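Local coordinates for protein Exo-arabinanase (Penicillium chrysogenum, PDB 3A72) that probably hydrolyses alpha-1,5-linked L-arabinan from a chain end as an exo-acting glycosyl hydrolase, and binds arabinobiose in its pocket, at residues A[194-199]-A[203-208]; A[226-229]-A[235-238]; A[152-157]-A[161-166]; A[256-259]-A[263-266]. One frame throughout, in Å; residues are numbered along the deposited sequence.

The protein folds as a six-bladed beta-propeller, each blade an antiparallel sheet of four strands, and the four contacts follow the chain through three successive blades in the order 3, 1, 2, 4. Contact 3 is the hairpin of the two inner strands of the blade 149-196. Contact 1, its centre about 15 Å from that of contact 3, links the outermost strand of that blade to the innermost strand of the next, 204-212. Contact 2 lies in that second blade, its centre about 11 Å from that of contact 1. Contact 4, centred about 11 Å from contact 2, lies in the passage to strand 269-273. Contacts 1 and 3 both contribute to the sugar pocket, whereas contacts 2 and 4 pack the loops next to strands 237-242 and 254-255.

Contact 1 (A[194-199]-A[203-208]); sequences EDVTYP and DRPGMP. With AHR (alpha-L-arabinofuranose), chain B.
Val196 turns CG1 anti to its own backbone nitrogen (chi1 177°), which lays this methyl 3.8 Å from CB of Pro205, while Tyr198 sets its ring anti to the carbonyl carbon (chi1 -72°) and turns the CD2/CE2 edge to the same proline. Pro205 CG lies near the plane of that ring, 4.0 Å from Tyr198 CD2, so the valine methyl and the ring edge meet the pyrrolidine side by side, both from segment 194-199. Asp203 comes across Tyr198 at roughly a right angle, with ring and carboxylate planes 72° apart and OD2 3.2 Å from Tyr198 CB. That carboxylate is satisfied elsewhere, by the hydroxyls of Tyr224 and Ser226, just as the Tyr198 hydroxyl binds Tyr222 and Arg240. Beyond the apolar patch, strand 204-208 turns its other side to the bound arabinofuranose: Arg204 presents the edge of its guanidinium, NH2 lying 3.0 Å from sugar O3, Gly206 CA comes within 3.6 Å of O2, and Met207 SD within 3.6 Å of C1. The chemistry is therefore split across one strand, with apolar packing of Pro205 against 196-198 on one side and the Arg204, Gly206 and Met207 contacts to the sugar on the other.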
loop_
_atom_site.group_PDB
_atom_site.type_symbol
_atom_site.label_atom_id
_atom_site.label_comp_id
_atom_site.label_asym_id
_atom_site.label_seq_id
_atom_site.Cartn_x
_atom_site.Cartn_y
_atom_site.Cartn_z
ATOM N N GLU A 194 14.413 -1.435 12.647
ATOM C CA GLU A 194 13.134 -1.841 13.229
ATOM C C GLU A 194 12.286 -0.635 13.575
ATOM O O GLU A 194 12.731 0.269 14.280
ATOM C CB GLU A 194 13.377 -2.679 14.485
ATOM C CG GLU A 194 14.194 -3.913 14.223
ATOM C CD GLU A 194 13.413 -4.982 13.550
ATOM O OE1 GLU A 194 12.177 -5.070 13.509
ATOM O OE2 GLU A 194 14.106 -5.940 13.099
ATOM N N ASP A 195 11.088 -0.589 13.078
ATOM C CA ASP A 195 10.162 0.513 13.328
ATOM C C ASP A 195 9.103 0.159 14.378
ATOM O O ASP A 195 8.856 0.953 15.283
ATOM C CB ASP A 195 9.513 0.917 12.001
ATOM C CG ASP A 195 10.435 1.654 11.100
ATOM O OD1 ASP A 195 11.388 2.319 11.587
ATOM O OD2 ASP A 195 10.191 1.608 9.847
ATOM N N VAL A 196 8.455 -0.993 14.194
ATOM C CA VAL A 196 7.384 -1.388 15.080
ATOM C C VAL A 196 7.656 -2.830 15.542
ATOM O O VAL A 196 7.631 -3.766 14.720
ATOM C CB VAL A 196 5.995 -1.257 14.452
ATOM C CG1 VAL A 196 4.937 -1.768 15.429
ATOM C CG2 VAL A 196 5.717 0.175 14.039
ATOM N N THR A 197 7.936 -2.979 16.828
ATOM C CA THR A 197 8.108 -4.253 17.494
ATOM C C THR A 197 7.318 -4.240 18.785
ATOM O O THR A 197 7.163 -3.178 19.409
ATOM C CB THR A 197 9.576 -4.581 17.800
ATOM O OG1 THR A 197 10.030 -3.763 18.838
ATOM C CG2 THR A 197 10.496 -4.363 16.596
ATOM N N TYR A 198 6.869 -5.417 19.192
ATOM C CA TYR A 198 6.117 -5.584 20.473
ATOM C C TYR A 198 6.695 -6.754 21.244
ATOM O O TYR A 198 7.197 -7.729 20.671
ATOM C CB TYR A 198 4.598 -5.786 20.184
ATOM C CG TYR A 198 3.949 -4.519 19.717
ATOM C CD1 TYR A 198 3.689 -3.492 20.622
ATOM C CD2 TYR A 198 3.605 -4.269 18.399
ATOM C CE1 TYR A 198 3.125 -2.301 20.231
ATOM C CE2 TYR A 198 3.043 -3.096 18.006
ATOM C CZ TYR A 198 2.779 -2.120 18.922
ATOM O OH TYR A 198 2.221 -0.942 18.485
ATOM N N PRO A 199 6.580 -6.677 22.578
ATOM C CA PRO A 199 7.204 -7.699 23.424
ATOM C C PRO A 199 6.440 -8.962 23.624
ATOM O O PRO A 199 6.915 -9.815 24.355
ATOM C CB PRO A 199 7.351 -6.936 24.754
ATOM C CG PRO A 199 6.185 -5.981 24.753
ATOM C CD PRO A 199 6.088 -5.520 23.343
ATOM N N ASP A 203 2.205 -11.148 18.857
ATOM C CA ASP A 203 1.836 -9.895 18.167
ATOM C C ASP A 203 2.417 -9.906 16.743
ATOM O O ASP A 203 3.578 -10.272 16.512
ATOM C CB ASP A 203 2.322 -8.696 18.929
ATOM C CG ASP A 203 1.558 -8.374 20.193
ATOM O OD1 ASP A 203 0.639 -9.131 20.554
ATOM O OD2 ASP A 203 1.897 -7.310 20.807
ATOM N N ARG A 204 1.594 -9.437 15.817
ATOM C CA ARG A 204 1.955 -9.345 14.399
ATOM C C ARG A 204 1.460 -7.990 13.875
ATOM O O ARG A 204 0.473 -7.887 13.132
ATOM C CB ARG A 204 1.361 -10.521 13.561
ATOM C CG ARG A 204 1.951 -11.855 13.980
ATOM C CD ARG A 204 1.235 -13.047 13.260
ATOM N NE ARG A 204 1.354 -12.914 11.833
ATOM C CZ ARG A 204 2.393 -13.238 11.106
ATOM N NH1 ARG A 204 3.405 -13.912 11.609
ATOM N NH2 ARG A 204 2.388 -12.898 9.843
ATOM N N PRO A 205 2.160 -6.897 14.219
ATOM C CA PRO A 205 1.927 -5.640 13.515
ATOM C C PRO A 205 2.304 -5.844 12.051
ATOM O O PRO A 205 3.292 -6.559 11.746
ATOM C CB PRO A 205 2.849 -4.676 14.249
ATOM C CG PRO A 205 4.017 -5.533 14.666
ATOM C CD PRO A 205 3.356 -6.818 15.118
ATOM N N GLY A 206 1.581 -5.219 11.133
ATOM C CA GLY A 206 1.843 -5.385 9.710
ATOM C C GLY A 206 1.227 -4.289 8.889
ATOM O O GLY A 206 0.355 -3.527 9.299
ATOM N N MET A 207 1.650 -4.251 7.613
ATOM C CA MET A 207 1.027 -3.524 6.534
ATOM C C MET A 207 1.160 -2.015 6.693
ATOM O O MET A 207 0.192 -1.281 6.790
ATOM C CB MET A 207 -0.441 -3.918 6.364
ATOM C CG MET A 207 -0.611 -5.442 6.268
ATOM S SD MET A 207 -2.225 -5.998 5.658
ATOM C CE MET A 207 -1.998 -5.731 3.892
ATOM N N PRO A 208 2.420 -1.507 6.666
ATOM C CA PRO A 208 2.637 -0.074 6.919
ATOM C C PRO A 208 2.281 0.779 5.731
ATOM O O PRO A 208 2.710 0.505 4.588
ATOM C CB PRO A 208 4.148 -0.015 7.206
ATOM C CG PRO A 208 4.727 -1.164 6.376
ATOM C CD PRO A 208 3.676 -2.249 6.439
HETATM O O5 AHR B . -0.449 -12.511 3.874
HETATM C C5 AHR B . 0.655 -11.719 4.420
HETATM C C4 AHR B . 0.221 -11.161 5.746
HETATM O O4 AHR B . -0.794 -10.176 5.504
HETATM C C3 AHR B . 1.342 -10.431 6.476
HETATM O O3 AHR B . 2.064 -11.360 7.305
HETATM C C2 AHR B . 0.560 -9.382 7.304
HETATM O O2 AHR B . 1.280 -8.165 7.494
HETATM C C1 AHR B . -0.745 -9.185 6.536
HETATM O O1 AHR B . -1.887 -9.479 7.391
#

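Contact 2 (A[226-229]-A[235-238]); sequences SFFG and FPLY
Ser226 begins the turn that carries Phe228 to Pro236 and Tyr238. Its OG accepts the backbone N-H of Phe228 at 2.9 Å and a fairly straight 161°, closing an ST turn, and the same oxygen is hydrogen-bonded to Asp203 OD1. Phe227 follows with its ring directed elsewhere, edge-to-face with Tyr233. At Phe228 the backbone takes a left-handed conformation (phi 48°); with CG anti to the carbonyl carbon (chi1 -64°), the ring folds back above Ser226, whose CB sits 3.4 Å from the ring plane, over its centre. The ring atoms farthest from CB make the contact: CZ and CE2 each approach Pro236 CG to 3.6 Å, and CE1 lies 3.8 Å from the hydroxyl of Tyr238. Phe228 approaches from the direction opposite to Pro236 and Tyr238, and Tyr224 adds an edge-to-face ring. Gly229 leads the chain out of the turn. The hydroxyl of Tyr238 finds its polar partner in Arg255 NE. The interface is thus mostly apolar, with one hydroxyl oxygen against the ring; Arg255, held by that hydroxyl, also forms a cation-pi pair with Phe228, which probably stabilises its charge.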
loop_
_atom_site.group_PDB
_atom_site.type_symbol
_atom_site.label_atom_id
_atom_site.label_comp_id
_atom_site.label_asym_id
_atom_site.label_seq_id
_atom_site.Cartn_x
_atom_site.Cartn_y
_atom_site.Cartn_z
ATOM N N SER A 226 -2.916 -8.835 17.392
ATOM C CA SER A 226 -2.625 -9.233 18.746
ATOM C C SER A 226 -3.836 -9.939 19.319
ATOM O O SER A 226 -4.987 -9.706 18.920
ATOM C CB SER A 226 -2.303 -8.012 19.602
ATOM O OG SER A 226 -1.889 -8.333 20.938
ATOM N N PHE A 227 -3.570 -10.764 20.358
ATOM C CA PHE A 227 -4.614 -11.218 21.265
ATOM C C PHE A 227 -4.991 -10.148 22.274
ATOM O O PHE A 227 -6.074 -10.242 22.928
ATOM C CB PHE A 227 -4.188 -12.482 22.062
ATOM C CG PHE A 227 -4.082 -13.728 21.167
ATOM C CD1 PHE A 227 -5.261 -14.384 20.732
ATOM C CD2 PHE A 227 -2.855 -14.256 20.760
ATOM C CE1 PHE A 227 -5.206 -15.508 19.918
ATOM C CE2 PHE A 227 -2.818 -15.383 19.987
ATOM C CZ PHE A 227 -3.967 -16.021 19.577
ATOM N N PHE A 228 -4.153 -9.152 22.508
ATOM C CA PHE A 228 -4.342 -8.151 23.563
ATOM C C PHE A 228 -4.683 -8.816 24.876
ATOM O O PHE A 228 -5.518 -8.395 25.642
ATOM C CB PHE A 228 -5.468 -7.146 23.133
ATOM C CG PHE A 228 -5.046 -6.367 21.914
ATOM C CD1 PHE A 228 -4.084 -5.377 21.999
ATOM C CD2 PHE A 228 -5.613 -6.663 20.676
ATOM C CE1 PHE A 228 -3.668 -4.675 20.868
ATOM C CE2 PHE A 228 -5.176 -5.980 19.588
ATOM C CZ PHE A 228 -4.216 -4.989 19.631
ATOM N N GLY A 229 -4.021 -9.946 25.159
ATOM C CA GLY A 229 -4.187 -10.633 26.415
ATOM C C GLY A 229 -5.461 -11.461 26.546
ATOM O O GLY A 229 -5.743 -12.002 27.653
ATOM N N PHE A 235 -7.064 -7.416 14.495
ATOM C CA PHE A 235 -6.149 -6.560 13.726
ATOM C C PHE A 235 -6.626 -5.120 13.728
ATOM O O PHE A 235 -6.771 -4.503 12.650
ATOM C CB PHE A 235 -6.021 -7.082 12.288
ATOM C CG PHE A 235 -5.360 -8.423 12.137
ATOM C CD1 PHE A 235 -4.004 -8.494 11.988
ATOM C CD2 PHE A 235 -6.093 -9.581 12.052
ATOM C CE1 PHE A 235 -3.338 -9.727 11.766
ATOM C CE2 PHE A 235 -5.466 -10.795 11.868
ATOM C CZ PHE A 235 -4.101 -10.844 11.669
ATOM N N PRO A 236 -6.812 -4.489 14.889
ATOM C CA PRO A 236 -7.226 -3.063 14.903
ATOM C C PRO A 236 -6.205 -2.177 14.257
ATOM O O PRO A 236 -4.988 -2.402 14.310
ATOM C CB PRO A 236 -7.313 -2.748 16.390
ATOM C CG PRO A 236 -6.341 -3.731 17.015
ATOM C CD PRO A 236 -6.546 -5.010 16.242
ATOM N N LEU A 237 -6.702 -1.084 13.672
ATOM C CA LEU A 237 -5.809 -0.091 13.094
ATOM C C LEU A 237 -5.191 0.771 14.194
ATOM O O LEU A 237 -5.866 1.253 15.119
ATOM C CB LEU A 237 -6.539 0.813 12.095
ATOM C CG LEU A 237 -7.172 0.062 10.928
ATOM C CD1 LEU A 237 -7.629 1.098 9.896
ATOM C CD2 LEU A 237 -6.270 -0.992 10.330
ATOM N N TYR A 238 -3.879 0.984 14.059
ATOM C CA TYR A 238 -3.066 1.842 14.924
ATOM C C TYR A 238 -2.276 2.782 14.058
ATOM O O TYR A 238 -1.993 2.502 12.890
ATOM C CB TYR A 238 -2.067 1.001 15.775
ATOM C CG TYR A 238 -2.625 0.472 17.064
ATOM C CD1 TYR A 238 -3.666 -0.436 17.110
ATOM C CD2 TYR A 238 -2.090 0.897 18.271
ATOM C CE1 TYR A 238 -4.143 -0.886 18.323
ATOM C CE2 TYR A 238 -2.562 0.441 19.518
ATOM C CZ TYR A 238 -3.599 -0.448 19.530
ATOM O OH TYR A 238 -4.102 -0.943 20.704
#

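Contact 3 (A[152-157]-A[161-166]); sequences PFLLAN and LICYYS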
loop_
_atom_site.group_PDB
_atom_site.type_symbol
_atom_site.label_atom_id
_atom_site.label_comp_id
_atom_site.label_asym_id
_atom_site.label_seq_id
_atom_site.Cartn_x
_atom_site.Cartn_y
_atom_site.Cartn_z
ATOM N N PRO A 152 5.791 -3.850 0.623
ATOM C CA PRO A 152 6.555 -2.609 0.541
ATOM C C PRO A 152 5.668 -1.359 0.393
ATOM O O PRO A 152 4.618 -1.378 -0.293
ATOM C CB PRO A 152 7.403 -2.757 -0.721
ATOM C CG PRO A 152 6.611 -3.722 -1.576
ATOM C CD PRO A 152 6.036 -4.716 -0.580
ATOM N N PHE A 153 6.140 -0.285 0.993
ATOM C CA PHE A 153 5.575 1.055 0.843
ATOM C C PHE A 153 6.750 2.015 0.642
ATOM O O PHE A 153 7.680 1.987 1.457
ATOM C CB PHE A 153 4.732 1.453 2.076
ATOM C CG PHE A 153 4.009 2.776 1.863
ATOM C CD1 PHE A 153 2.733 2.777 1.340
ATOM C CD2 PHE A 153 4.636 3.974 2.128
ATOM C CE1 PHE A 153 2.100 3.969 1.041
ATOM C CE2 PHE A 153 4.003 5.178 1.822
ATOM C CZ PHE A 153 2.764 5.164 1.282
ATOM N N LEU A 154 6.730 2.801 -0.411
ATOM C CA LEU A 154 7.844 3.677 -0.782
ATOM C C LEU A 154 7.530 5.148 -0.491
ATOM O O LEU A 154 6.427 5.603 -0.772
ATOM C CB LEU A 154 8.179 3.544 -2.272
ATOM C CG LEU A 154 8.597 2.151 -2.756
ATOM C CD1 LEU A 154 8.832 2.137 -4.248
ATOM C CD2 LEU A 154 9.857 1.639 -2.042
ATOM N N LEU A 155 8.530 5.865 0.013
ATOM C CA LEU A 155 8.391 7.288 0.313
ATOM C C LEU A 155 9.756 7.943 0.163
ATOM O O LEU A 155 10.734 7.437 0.766
ATOM C CB LEU A 155 7.856 7.468 1.708
ATOM C CG LEU A 155 7.678 8.924 2.221
ATOM C CD1 LEU A 155 6.384 9.084 3.019
ATOM C CD2 LEU A 155 8.843 9.350 3.018
ATOM N N ALA A 156 9.886 9.011 -0.575
ATOM C CA ALA A 156 11.126 9.773 -0.692
ATOM C C ALA A 156 11.120 10.956 0.268
ATOM O O ALA A 156 10.094 11.589 0.511
ATOM C CB ALA A 156 11.327 10.260 -2.119
ATOM N N ASN A 157 12.318 11.296 0.747
ATOM C CA ASN A 157 12.521 12.451 1.596
ATOM C C ASN A 157 13.993 12.839 1.523
ATOM O O ASN A 157 14.847 11.966 1.666
ATOM C CB ASN A 157 12.162 12.132 3.023
ATOM C CG ASN A 157 12.312 13.325 3.933
ATOM O OD1 ASN A 157 11.748 14.407 3.671
ATOM N ND2 ASN A 157 13.081 13.120 4.992
ATOM N N LEU A 161 15.271 7.455 -0.737
ATOM C CA LEU A 161 14.067 6.660 -0.818
ATOM C C LEU A 161 14.028 5.674 0.367
ATOM O O LEU A 161 15.032 4.979 0.603
ATOM C CB LEU A 161 13.964 5.886 -2.122
ATOM C CG LEU A 161 12.676 5.121 -2.366
ATOM C CD1 LEU A 161 11.527 6.076 -2.581
ATOM C CD2 LEU A 161 12.790 4.176 -3.538
ATOM N N ILE A 162 12.905 5.682 1.052
ATOM C CA ILE A 162 12.642 4.788 2.143
ATOM C C ILE A 162 11.672 3.710 1.665
ATOM O O ILE A 162 10.644 4.018 1.043
ATOM C CB ILE A 162 12.040 5.518 3.358
ATOM C CG1 ILE A 162 12.904 6.712 3.797
ATOM C CG2 ILE A 162 11.790 4.597 4.509
ATOM C CD1 ILE A 162 12.133 7.700 4.688
ATOM N N CYS A 163 11.981 2.446 1.972
ATOM C CA CYS A 163 11.040 1.350 1.767
ATOM C C CYS A 163 10.682 0.769 3.143
ATOM O O CYS A 163 11.527 0.209 3.818
ATOM C CB CYS A 163 11.625 0.252 0.899
ATOM S SG CYS A 163 10.416 -1.061 0.564
ATOM N N TYR A 164 9.435 0.997 3.528
ATOM C CA TYR A 164 8.843 0.366 4.724
ATOM C C TYR A 164 8.274 -0.971 4.316
ATOM O O TYR A 164 7.680 -1.090 3.241
ATOM C CB TYR A 164 7.733 1.228 5.285
ATOM C CG TYR A 164 8.073 2.672 5.623
ATOM C CD1 TYR A 164 8.577 3.040 6.853
ATOM C CD2 TYR A 164 7.849 3.682 4.659
ATOM C CE1 TYR A 164 8.867 4.366 7.132
ATOM C CE2 TYR A 164 8.116 4.994 4.942
ATOM C CZ TYR A 164 8.635 5.350 6.182
ATOM O OH TYR A 164 8.869 6.677 6.421
ATOM N N TYR A 165 8.370 -1.983 5.183
ATOM C CA TYR A 165 7.799 -3.306 4.859
ATOM C C TYR A 165 7.629 -4.077 6.141
ATOM O O TYR A 165 8.092 -3.704 7.218
ATOM C CB TYR A 165 8.622 -4.041 3.801
ATOM C CG TYR A 165 10.072 -4.311 4.144
ATOM C CD1 TYR A 165 10.443 -5.523 4.706
ATOM C CD2 TYR A 165 11.081 -3.384 3.901
ATOM C CE1 TYR A 165 11.764 -5.777 5.010
ATOM C CE2 TYR A 165 12.386 -3.643 4.184
ATOM C CZ TYR A 165 12.732 -4.831 4.741
ATOM O OH TYR A 165 14.053 -5.077 5.065
ATOM N N SER A 166 6.874 -5.192 6.030
ATOM C CA SER A 166 6.658 -6.113 7.115
ATOM C C SER A 166 7.715 -7.221 7.087
ATOM O O SER A 166 8.067 -7.678 5.989
ATOM C CB SER A 166 5.275 -6.731 7.046
ATOM O OG SER A 166 4.266 -5.746 6.924
#
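Phe153 and Tyr164 form one of two hydrogen-bonded antiparallel pairs that make the firm middle of this hairpin; Leu155 and Ile162 form the other. Phe153 N donates its hydrogen bond to Tyr164 O at 2.8 Å, Tyr164 N donates to Phe153 O, and Leu155 and Ile162 repeat the exchange. On the face of these four residues, Tyr164 CD2 lies at the edge of the Phe153 ring, 4.1 Å from its CD2, while Ile162 CG2 sits 3.6 Å above the Tyr164 ring plane. Val209 and Val210 of strand 204-212 cover this face. On the other face Leu154 CD2 reaches Cys163 CB at 3.7 Å, because its CG stands anti to the carbonyl carbon (chi1 -60°), and Cys163 SG touches Pro152 CB at 3.7 Å. Phe84 and Tyr86 pack against Leu154 there. The looser part is Ala156 and Asn157, both partly exposed: Ala156 CB meets Leu161 CD1 at 4.2 Å, although Leu161 CD1 still packs 3.7 Å from Leu155 O. At the opposite end Ser166 OG binds Met207 N and Glu151 OE1, an atom that also holds the sugar. The apolar hairpin, tied by paired amides, thus ends in a polar residue, Ser166, at the pocket.

Contact 4 (A[256-259]-A[263-266]); sequences LVVS and QPTS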
loop_
_atom_site.group_PDB
_atom_site.type_symbol
_atom_site.label_atom_id
_atom_site.label_comp_id
_atom_site.label_asym_id
_atom_site.label_seq_id
_atom_site.Cartn_x
_atom_site.Cartn_y
_atom_site.Cartn_z
ATOM N N LEU A 256 -6.669 3.783 16.543
ATOM C CA LEU A 256 -7.630 4.645 15.842
ATOM C C LEU A 256 -9.009 4.398 16.438
ATOM O O LEU A 256 -9.511 3.267 16.381
ATOM C CB LEU A 256 -7.538 4.372 14.335
ATOM C CG LEU A 256 -8.276 5.303 13.408
ATOM C CD1 LEU A 256 -7.706 5.197 12.012
ATOM C CD2 LEU A 256 -9.798 5.044 13.367
ATOM N N VAL A 257 -9.654 5.444 16.977
ATOM C CA VAL A 257 -10.957 5.344 17.587
ATOM C C VAL A 257 -11.957 6.134 16.745
ATOM O O VAL A 257 -11.681 7.306 16.386
ATOM C CB VAL A 257 -10.937 5.855 19.032
ATOM C CG1 VAL A 257 -12.350 5.797 19.640
ATOM C CG2 VAL A 257 -9.901 5.027 19.849
ATOM N N VAL A 258 -13.078 5.489 16.436
ATOM C CA VAL A 258 -14.099 6.043 15.576
ATOM C C VAL A 258 -15.267 6.496 16.446
ATOM O O VAL A 258 -15.698 5.757 17.342
ATOM C CB VAL A 258 -14.533 4.994 14.537
ATOM C CG1 VAL A 258 -15.529 5.591 13.521
ATOM C CG2 VAL A 258 -13.343 4.457 13.807
ATOM N N SER A 259 -15.794 7.700 16.190
ATOM C CA SER A 259 -16.836 8.248 17.070
ATOM C C SER A 259 -18.133 7.447 17.062
ATOM O O SER A 259 -18.890 7.514 18.027
ATOM C CB SER A 259 -17.079 9.711 16.764
ATOM O OG SER A 259 -17.627 9.803 15.450
ATOM N N GLN A 263 -15.012 -0.416 14.960
ATOM C CA GLN A 263 -13.649 -0.750 15.307
ATOM C C GLN A 263 -12.972 -1.278 14.042
ATOM O O GLN A 263 -13.089 -2.474 13.708
ATOM C CB GLN A 263 -13.611 -1.782 16.414
ATOM C CG GLN A 263 -14.153 -1.155 17.704
ATOM C CD GLN A 263 -14.030 -2.113 18.858
ATOM O OE1 GLN A 263 -12.940 -2.432 19.338
ATOM N NE2 GLN A 263 -15.122 -2.633 19.328
ATOM N N PRO A 264 -12.330 -0.411 13.279
ATOM C CA PRO A 264 -11.813 -0.863 11.956
ATOM C C PRO A 264 -10.671 -1.848 12.133
ATOM O O PRO A 264 -9.802 -1.686 13.002
ATOM C CB PRO A 264 -11.349 0.420 11.292
ATOM C CG PRO A 264 -11.313 1.435 12.294
ATOM C CD PRO A 264 -12.028 1.001 13.531
ATOM N N THR A 265 -10.620 -2.830 11.246
ATOM C CA THR A 265 -9.588 -3.850 11.299
ATOM C C THR A 265 -9.035 -4.158 9.922
ATOM O O THR A 265 -9.760 -4.133 8.896
ATOM C CB THR A 265 -10.085 -5.160 11.950
ATOM O OG1 THR A 265 -11.164 -5.675 11.190
ATOM C CG2 THR A 265 -10.502 -4.950 13.387
ATOM N N SER A 266 -7.754 -4.502 9.915
ATOM C CA SER A 266 -6.959 -5.061 8.824
ATOM C C SER A 266 -6.540 -4.002 7.783
ATOM O O SER A 266 -7.270 -3.047 7.465
ATOM C CB SER A 266 -7.641 -6.198 8.120
ATOM O OG SER A 266 -7.850 -7.310 8.985
#
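Gln263, whose CB points away from segment 256-259, leads into Pro264, the residue that meets both Leu256 and Val258. Pro264 carries the whole interface from its side. Its CD lies 3.7 Å from Val258 CG2, and CG is 3.9 Å from the same methyl; on the Leu256 side, Pro264 CG also comes to 4.1 Å from Leu256 CD2. Val258 sets CG1 anti to its backbone nitrogen (chi1 -175°), which leaves CG2 as the branch turned to the proline ring. Leu256 instead crosses the ring at about a right angle and touches it with one methyl. Phe293 of strand 292-295 packs on both Val258 and Pro264, Leu237 lies against Pro264, and Leu256 is packed on by Tyr239 and Trp303, so that groups from two blades meet the three buried residues. Thr265 is tied through its backbone, N to Gln289 OE1 and O to Thr288 OG1. Ser266 then hydrogen-bonds through its N to the carbonyl of Phe235, and Leu256 N donates to that of Leu237, so both segments are fastened to 235-238. The proline, packed against both aliphatic side chains, ties together the two ends of the loop that runs from the outermost strand 254-255 of one blade to the innermost strand 269-273 of the next, a blade-to-blade connection of the beta-propeller fold.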